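Local coordinates for nucleoprotein (Rift valley fever virus, PDB 3OV9), which encapsidates the viral genomic RNA, forming ring-shaped hexamers that build the nucleocapsid used as template for transcription and replication, at residues 34-39 and 206-211; 151-156 and 202-207. All blocks are in the same frame, centred on the assembly; numbering follows the deposited sequence.

Interaction 1 of 2, residues 34-39 and 206-211. With NA (sodium ion), chain E.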
ATOM      1  N   ASP A  34     -28.030  10.141 -24.266  1.00 15.02           N
ATOM      2  CA  ASP A  34     -29.314  10.211 -24.949  1.00 15.32           C
ATOM      3  C   ASP A  34     -29.331  11.446 -25.841  1.00 15.36           C
ATOM      4  O   ASP A  34     -29.607  12.548 -25.369  1.00 15.30           O
ATOM      5  CB  ASP A  34     -30.431  10.282 -23.902  1.00 15.61           C
ATOM      6  CG  ASP A  34     -31.826  10.184 -24.502  1.00 15.93           C
ATOM      7  OD1 ASP A  34     -32.046  10.606 -25.657  1.00 16.40           O
ATOM      8  OD2 ASP A  34     -32.723   9.688 -23.788  1.00 17.75           O
ATOM      9  N   ALA A  35     -29.041  11.246 -27.127  1.00 15.18           N
ATOM     10  CA  ALA A  35     -28.895  12.349 -28.091  1.00 15.44           C
ATOM     11  C   ALA A  35     -30.137  13.231 -28.235  1.00 15.63           C
ATOM     12  O   ALA A  35     -30.025  14.460 -28.282  1.00 15.67           O
ATOM     13  CB  ALA A  35     -28.463  11.815 -29.443  1.00 15.53           C
ATOM     14  N   ARG A  36     -31.314  12.610 -28.309  1.00 15.57           N
ATOM     15  CA  ARG A  36     -32.567  13.359 -28.434  1.00 15.85           C
ATOM     16  C   ARG A  36     -32.811  14.267 -27.229  1.00 15.96           C
ATOM     17  O   ARG A  36     -33.250  15.408 -27.389  1.00 16.25           O
ATOM     18  CB  ARG A  36     -33.758  12.415 -28.645  1.00 15.94           C
ATOM     19  CG  ARG A  36     -33.798  11.773 -30.019  1.00 16.40           C
ATOM     20  CD  ARG A  36     -34.889  10.708 -30.109  1.00 17.26           C
ATOM     21  NE  ARG A  36     -34.865  10.023 -31.399  1.00 17.93           N
ATOM     22  CZ  ARG A  36     -34.111   8.962 -31.684  1.00 18.30           C
ATOM     23  NH1 ARG A  36     -33.304   8.438 -30.768  1.00 18.51           N
ATOM     24  NH2 ARG A  36     -34.165   8.423 -32.896  1.00 18.98           N
ATOM     25  N   ARG A  37     -32.516  13.763 -26.032  1.00 15.92           N
ATOM     26  CA  ARG A  37     -32.651  14.554 -24.812  1.00 16.06           C
ATOM     27  C   ARG A  37     -31.624  15.690 -24.770  1.00 15.85           C
ATOM     28  O   ARG A  37     -31.945  16.796 -24.330  1.00 15.88           O
ATOM     29  CB  ARG A  37     -32.553  13.670 -23.563  1.00 16.28           C
ATOM     30  CG  ARG A  37     -32.886  14.376 -22.238  1.00 17.26           C
ATOM     31  CD  ARG A  37     -34.263  15.039 -22.227  1.00 18.77           C
ATOM     32  NE  ARG A  37     -34.561  15.621 -20.918  1.00 20.52           N
ATOM     33  CZ  ARG A  37     -35.418  16.616 -20.704  1.00 20.81           C
ATOM     34  NH1 ARG A  37     -36.077  17.173 -21.711  1.00 22.14           N
ATOM     35  NH2 ARG A  37     -35.610  17.063 -19.470  1.00 22.21           N
ATOM     36  N   VAL A  38     -30.407  15.413 -25.237  1.00 15.72           N
ATOM     37  CA  VAL A  38     -29.348  16.430 -25.299  1.00 15.49           C
ATOM     38  C   VAL A  38     -29.788  17.628 -26.149  1.00 15.77           C
ATOM     39  O   VAL A  38     -29.691  18.776 -25.709  1.00 15.70           O
ATOM     40  CB  VAL A  38     -28.001  15.846 -25.820  1.00 15.47           C
ATOM     41  CG1 VAL A  38     -27.017  16.965 -26.176  1.00 15.19           C
ATOM     42  CG2 VAL A  38     -27.377  14.928 -24.782  1.00 15.01           C
ATOM     43  N   ILE A  39     -30.288  17.349 -27.351  1.00 15.67           N
ATOM     44  CA  ILE A  39     -30.740  18.401 -28.266  1.00 16.26           C
ATOM     45  C   ILE A  39     -31.977  19.125 -27.715  1.00 16.62           C
ATOM     46  O   ILE A  39     -32.093  20.346 -27.841  1.00 16.58           O
ATOM     47  CB  ILE A  39     -30.976  17.852 -29.694  1.00 16.10           C
ATOM     48  CG1 ILE A  39     -29.662  17.310 -30.268  1.00 16.29           C
ATOM     49  CG2 ILE A  39     -31.545  18.933 -30.626  1.00 15.80           C
ATOM     50  CD1 ILE A  39     -29.823  16.458 -31.490  1.00 17.05           C
ATOM     51  N   SER A 206     -26.759   2.765 -32.013  1.00 16.28           N
ATOM     52  CA  SER A 206     -27.886   3.533 -31.475  1.00 16.39           C
ATOM     53  C   SER A 206     -28.930   3.861 -32.542  1.00 16.45           C
ATOM     54  O   SER A 206     -28.649   3.811 -33.742  1.00 16.40           O
ATOM     55  CB  SER A 206     -27.399   4.819 -30.807  1.00 16.36           C
ATOM     56  OG  SER A 206     -27.220   5.845 -31.764  1.00 16.73           O
ATOM     57  N   ASN A 207     -30.133   4.209 -32.093  1.00 16.66           N
ATOM     58  CA  ASN A 207     -31.228   4.534 -33.002  1.00 17.01           C
ATOM     59  C   ASN A 207     -31.226   5.998 -33.458  1.00 16.82           C
ATOM     60  O   ASN A 207     -32.213   6.473 -34.023  1.00 17.04           O
ATOM     61  CB  ASN A 207     -32.581   4.152 -32.381  1.00 17.23           C
ATOM     62  CG  ASN A 207     -32.940   4.997 -31.164  1.00 18.30           C
ATOM     63  OD1 ASN A 207     -32.233   5.941 -30.807  1.00 19.81           O
ATOM     64  ND2 ASN A 207     -34.052   4.657 -30.520  1.00 20.32           N
ATOM     65  N   PHE A 208     -30.119   6.702 -33.216  1.00 16.56           N
ATOM     66  CA  PHE A 208     -30.030   8.119 -33.556  1.00 16.15           C
ATOM     67  C   PHE A 208     -29.212   8.386 -34.820  1.00 16.16           C
ATOM     68  O   PHE A 208     -28.006   8.109 -34.862  1.00 16.01           O
ATOM     69  CB  PHE A 208     -29.491   8.942 -32.385  1.00 16.19           C
ATOM     70  CG  PHE A 208     -29.630  10.417 -32.584  1.00 16.11           C
ATOM     71  CD1 PHE A 208     -30.880  11.027 -32.497  1.00 16.22           C
ATOM     72  CD2 PHE A 208     -28.520  11.197 -32.880  1.00 16.13           C
ATOM     73  CE1 PHE A 208     -31.021  12.396 -32.690  1.00 16.95           C
ATOM     74  CE2 PHE A 208     -28.650  12.567 -33.072  1.00 16.41           C
ATOM     75  CZ  PHE A 208     -29.903  13.168 -32.978  1.00 16.67           C
ATOM     76  N   ILE A 209     -29.885   8.967 -35.815  1.00 15.94           N
ATOM     77  CA  ILE A 209     -29.391   9.131 -37.193  1.00 16.08           C
ATOM     78  C   ILE A 209     -29.458   7.789 -37.933  1.00 16.12           C
ATOM     79  O   ILE A 209     -28.797   6.820 -37.547  1.00 15.99           O
ATOM     80  CB  ILE A 209     -27.961   9.783 -37.291  1.00 16.04           C
ATOM     81  CG1 ILE A 209     -27.863  11.088 -36.474  1.00 16.63           C
ATOM     82  CG2 ILE A 209     -27.556  10.006 -38.750  1.00 16.14           C
ATOM     83  CD1 ILE A 209     -28.784  12.223 -36.915  1.00 17.49           C
ATOM     84  N   SER A 210     -30.281   7.741 -38.980  1.00 16.24           N
ATOM     85  CA  SER A 210     -30.502   6.521 -39.764  1.00 16.25           C
ATOM     86  C   SER A 210     -29.206   5.934 -40.325  1.00 16.37           C
ATOM     87  O   SER A 210     -28.224   6.658 -40.526  1.00 16.11           O
ATOM     88  CB  SER A 210     -31.493   6.786 -40.903  1.00 16.51           C
ATOM     89  OG  SER A 210     -30.917   7.606 -41.905  1.00 16.80           O
ATOM     90  N   HIS A 211     -29.209   4.625 -40.573  1.00 16.26           N
ATOM     91  CA  HIS A 211     -28.064   3.946 -41.182  1.00 16.27           C
ATOM     92  C   HIS A 211     -27.633   4.638 -42.472  1.00 16.27           C
ATOM     93  O   HIS A 211     -26.444   4.823 -42.722  1.00 15.76           O
ATOM     94  CB  HIS A 211     -28.379   2.473 -41.466  1.00 16.45           C
ATOM     95  CG  HIS A 211     -28.607   1.651 -40.235  1.00 16.88           C
ATOM     96  ND1 HIS A 211     -29.164   0.391 -40.277  1.00 17.94           N
ATOM     97  CD2 HIS A 211     -28.367   1.911 -38.929  1.00 18.15           C
ATOM     98  CE1 HIS A 211     -29.247  -0.094 -39.051  1.00 18.43           C
ATOM     99  NE2 HIS A 211     -28.773   0.811 -38.213  1.00 18.18           N
TER
HETATM  100 NA    NA E 247     -29.693   4.358 -36.461  1.00 31.60          NA
HETATM  101  O   HOH W   1     -32.132   3.793 -36.704  1.00 54.04           O
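Ala-35 and Phe-208 bring the two backbones nearest, their CA atoms 7.0 Å apart, where the first turn of helix 35-46 meets the irregular loop between helices 189-204 and 211-220. Asp-34 is the N-cap of that helix, its OD1 accepting from Arg-37 N at 3.2 Å. The Phe-208 ring lies between the loop and the helix, its CG anti to the backbone N (chi1 -169°). Ala-35 CB lies over one face, 3.6 Å from the ring centroid and 15° off the normal, a CH-pi contact, while Ile-39 CD1 touches Phe-208 CZ at 3.6 Å.

Arg-36 runs extended from CG to NE past this ring. Its guanidinium stands nearly upright to the ring plane (85°), with Phe-208 CD1 over its centre. The end of the group grips Asn-207 twice: NH1 bonds to Asn-207 OD1 at 2.7 Å, and NH2 to Asn-207 O at 3.0 Å. Both donors approach from above the carbonyl planes. The same loop binds a sodium ion through Ser-206 O, Ile-209 O (2.8 Å) and a water. Arg-8 of the second subunit packs on Ile-39, Phe-208 and Ile-209, and Gln-5 OE1 of that subunit accepts from Ile-209 N, so the Phe-208 side of the contact borders a subunit interface. Two neutral acceptors on one residue hold the guanidinium against rotation, and the Asn-207 carbonyl it uses lies in sequence between the two that bind sodium.

Interaction 2 of 2, residues 151-156 and 202-207. With NA (sodium ion), chain E.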
ATOM      1  N   GLY A 151     -20.879   7.649 -33.529  1.00 11.82           N
ATOM      2  CA  GLY A 151     -22.267   7.924 -33.920  1.00 12.00           C
ATOM      3  C   GLY A 151     -22.471   8.201 -35.403  1.00 12.18           C
ATOM      4  O   GLY A 151     -23.598   8.434 -35.846  1.00 12.50           O
ATOM      5  N   MET A 152     -21.381   8.187 -36.167  1.00 12.08           N
ATOM      6  CA  MET A 152     -21.433   8.379 -37.617  1.00 12.62           C
ATOM      7  C   MET A 152     -21.263   7.067 -38.374  1.00 12.73           C
ATOM      8  O   MET A 152     -21.349   7.031 -39.607  1.00 13.17           O
ATOM      9  CB  MET A 152     -20.357   9.377 -38.067  1.00 12.39           C
ATOM     10  CG  MET A 152     -20.564  10.805 -37.593  1.00 12.88           C
ATOM     11  SD  MET A 152     -21.852  11.684 -38.491  1.00 13.68           S
ATOM     12  CE  MET A 152     -23.270  11.406 -37.427  1.00 14.84           C
ATOM     13  N   VAL A 153     -21.025   5.989 -37.632  1.00 13.06           N
ATOM     14  CA  VAL A 153     -20.742   4.688 -38.230  1.00 13.58           C
ATOM     15  C   VAL A 153     -22.050   3.964 -38.553  1.00 13.96           C
ATOM     16  O   VAL A 153     -22.939   3.872 -37.707  1.00 14.01           O
ATOM     17  CB  VAL A 153     -19.835   3.821 -37.310  1.00 13.42           C
ATOM     18  CG1 VAL A 153     -19.518   2.488 -37.962  1.00 13.68           C
ATOM     19  CG2 VAL A 153     -18.540   4.558 -36.985  1.00 13.79           C
ATOM     20  N   ASP A 154     -22.153   3.484 -39.790  1.00 14.44           N
ATOM     21  CA  ASP A 154     -23.300   2.704 -40.259  1.00 14.97           C
ATOM     22  C   ASP A 154     -23.058   1.215 -39.993  1.00 15.19           C
ATOM     23  O   ASP A 154     -22.228   0.597 -40.664  1.00 15.27           O
ATOM     24  CB  ASP A 154     -23.516   2.965 -41.757  1.00 14.98           C
ATOM     25  CG  ASP A 154     -24.645   2.131 -42.358  1.00 15.38           C
ATOM     26  OD1 ASP A 154     -25.349   1.416 -41.614  1.00 16.60           O
ATOM     27  OD2 ASP A 154     -24.823   2.193 -43.592  1.00 16.73           O
ATOM     28  N   PRO A 155     -23.793   0.627 -39.024  1.00 15.65           N
ATOM     29  CA  PRO A 155     -23.584  -0.779 -38.649  1.00 16.16           C
ATOM     30  C   PRO A 155     -24.066  -1.782 -39.701  1.00 16.72           C
ATOM     31  O   PRO A 155     -23.850  -2.988 -39.541  1.00 16.97           O
ATOM     32  CB  PRO A 155     -24.402  -0.923 -37.361  1.00 15.91           C
ATOM     33  CG  PRO A 155     -25.479   0.088 -37.490  1.00 16.03           C
ATOM     34  CD  PRO A 155     -24.861   1.252 -38.221  1.00 15.60           C
ATOM     35  N   SER A 156     -24.709  -1.288 -40.757  1.00 17.44           N
ATOM     36  CA  SER A 156     -25.179  -2.138 -41.852  1.00 18.08           C
ATOM     37  C   SER A 156     -24.153  -2.275 -42.985  1.00 18.53           C
ATOM     38  O   SER A 156     -24.400  -2.977 -43.969  1.00 18.54           O
ATOM     39  CB  SER A 156     -26.526  -1.638 -42.393  1.00 18.09           C
ATOM     40  OG  SER A 156     -26.372  -0.495 -43.213  1.00 18.25           O
ATOM     41  N   ALA A 202     -22.099   1.256 -28.432  1.00 16.02           N
ATOM     42  CA  ALA A 202     -23.398   1.859 -28.120  1.00 15.74           C
ATOM     43  C   ALA A 202     -23.780   2.936 -29.137  1.00 15.61           C
ATOM     44  O   ALA A 202     -24.910   2.957 -29.627  1.00 15.85           O
ATOM     45  CB  ALA A 202     -23.407   2.427 -26.701  1.00 15.85           C
ATOM     46  N   ALA A 203     -22.833   3.815 -29.463  1.00 15.16           N
ATOM     47  CA  ALA A 203     -23.081   4.870 -30.442  1.00 14.88           C
ATOM     48  C   ALA A 203     -23.197   4.312 -31.860  1.00 14.67           C
ATOM     49  O   ALA A 203     -24.026   4.775 -32.647  1.00 14.68           O
ATOM     50  CB  ALA A 203     -22.003   5.945 -30.363  1.00 14.70           C
ATOM     51  N   VAL A 204     -22.378   3.310 -32.177  1.00 14.75           N
ATOM     52  CA  VAL A 204     -22.406   2.662 -33.493  1.00 14.95           C
ATOM     53  C   VAL A 204     -23.785   2.056 -33.767  1.00 15.09           C
ATOM     54  O   VAL A 204     -24.288   2.125 -34.888  1.00 14.79           O
ATOM     55  CB  VAL A 204     -21.300   1.580 -33.629  1.00 15.04           C
ATOM     56  CG1 VAL A 204     -21.499   0.738 -34.894  1.00 15.34           C
ATOM     57  CG2 VAL A 204     -19.918   2.229 -33.639  1.00 15.10           C
ATOM     58  N   ASN A 205     -24.390   1.490 -32.724  1.00 15.60           N
ATOM     59  CA  ASN A 205     -25.649   0.750 -32.852  1.00 16.10           C
ATOM     60  C   ASN A 205     -26.904   1.493 -32.377  1.00 16.25           C
ATOM     61  O   ASN A 205     -27.996   0.918 -32.359  1.00 16.35           O
ATOM     62  CB  ASN A 205     -25.533  -0.601 -32.136  1.00 16.30           C
ATOM     63  CG  ASN A 205     -24.531  -1.532 -32.799  1.00 16.97           C
ATOM     64  OD1 ASN A 205     -24.605  -1.792 -33.999  1.00 18.66           O
ATOM     65  ND2 ASN A 205     -23.594  -2.047 -32.012  1.00 19.08           N
ATOM     66  N   SER A 206     -26.759   2.765 -32.013  1.00 16.28           N
ATOM     67  CA  SER A 206     -27.886   3.533 -31.475  1.00 16.39           C
ATOM     68  C   SER A 206     -28.930   3.861 -32.542  1.00 16.45           C
ATOM     69  O   SER A 206     -28.649   3.811 -33.742  1.00 16.40           O
ATOM     70  CB  SER A 206     -27.399   4.819 -30.807  1.00 16.36           C
ATOM     71  OG  SER A 206     -27.220   5.845 -31.764  1.00 16.73           O
ATOM     72  N   ASN A 207     -30.133   4.209 -32.093  1.00 16.66           N
ATOM     73  CA  ASN A 207     -31.228   4.534 -33.002  1.00 17.01           C
ATOM     74  C   ASN A 207     -31.226   5.998 -33.458  1.00 16.82           C
ATOM     75  O   ASN A 207     -32.213   6.473 -34.023  1.00 17.04           O
ATOM     76  CB  ASN A 207     -32.581   4.152 -32.381  1.00 17.23           C
ATOM     77  CG  ASN A 207     -32.940   4.997 -31.164  1.00 18.30           C
ATOM     78  OD1 ASN A 207     -32.233   5.941 -30.807  1.00 19.81           O
ATOM     79  ND2 ASN A 207     -34.052   4.657 -30.520  1.00 20.32           N
TER
HETATM   80 NA    NA E 247     -29.693   4.358 -36.461  1.00 31.60          NA
HETATM   81  O   HOH W   1     -32.132   3.793 -36.704  1.00 54.04           O
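Val-204, in the last turn of helix 189-204, packs against Val-153 and Pro-155 of the loop that leads into helix 159-180, a helix-end-to-loop contact inside the all-helical nucleocapsid fold. The two valines meet by their branches: Val-204 CG2 comes within 4.0 Å of Val-153 CB, and the CG1 methyls of the two residues also touch. In Val-204, CG1 is anti to the backbone N (chi1 170°), and this methyl reaches Pro-155 CB as well, at 4.2 Å. Leu-166 of helix 159-180 touches both valines, so the apolar patch continues into that helix.

After Val-204, Pro-155 has the most surface buried by the contact. Its CG and CD sit beside Val-204 O, CD at 3.5 Å. No hydrogen bond joins the segments directly; Arg-214 bridges them instead, its NH1 donating to both Val-153 O and Ala-203 O. One residue before Val-204, Ala-203 CB lies 3.8 Å from Gly-151 N, where the CA atoms of Gly-151 and Ala-203 are 4.7 Å apart. Ala-203 also lines the pocket that holds a nitrite ion.

An Asx turn holds Pro-155 as its middle residue: Asp-154 OD1 accepts from Ser-156 N at 2.9 Å and from Ser-156 OG, both from the same face of its carboxylate. At the outer margin, Asn-205 OD1 rests 3.5 Å from Pro-155 CB.

Overall arrangement
From the N terminus, the chain first reaches residues 34-39, at the start of helix 35-46 and within the region essential for oligomerization. Residues 151-156 follow, then 202-207 closes interaction 2 across helices 159-180 and 189-204. The overlapping range 206-211 closes interaction 1, a loop of 166 intervening residues. The shorter closure is therefore nested inside the longer, their closing segments overlapping at Ser-206 and Asn-207. The two contacts lie about 10 Å apart between centres, with His-211 packing on Asp-154 and Pro-155 and the sodium ion common to both. Together they tie helix 35-46 and the 151-156 loop to the turn between helices 189-204 and 211-220.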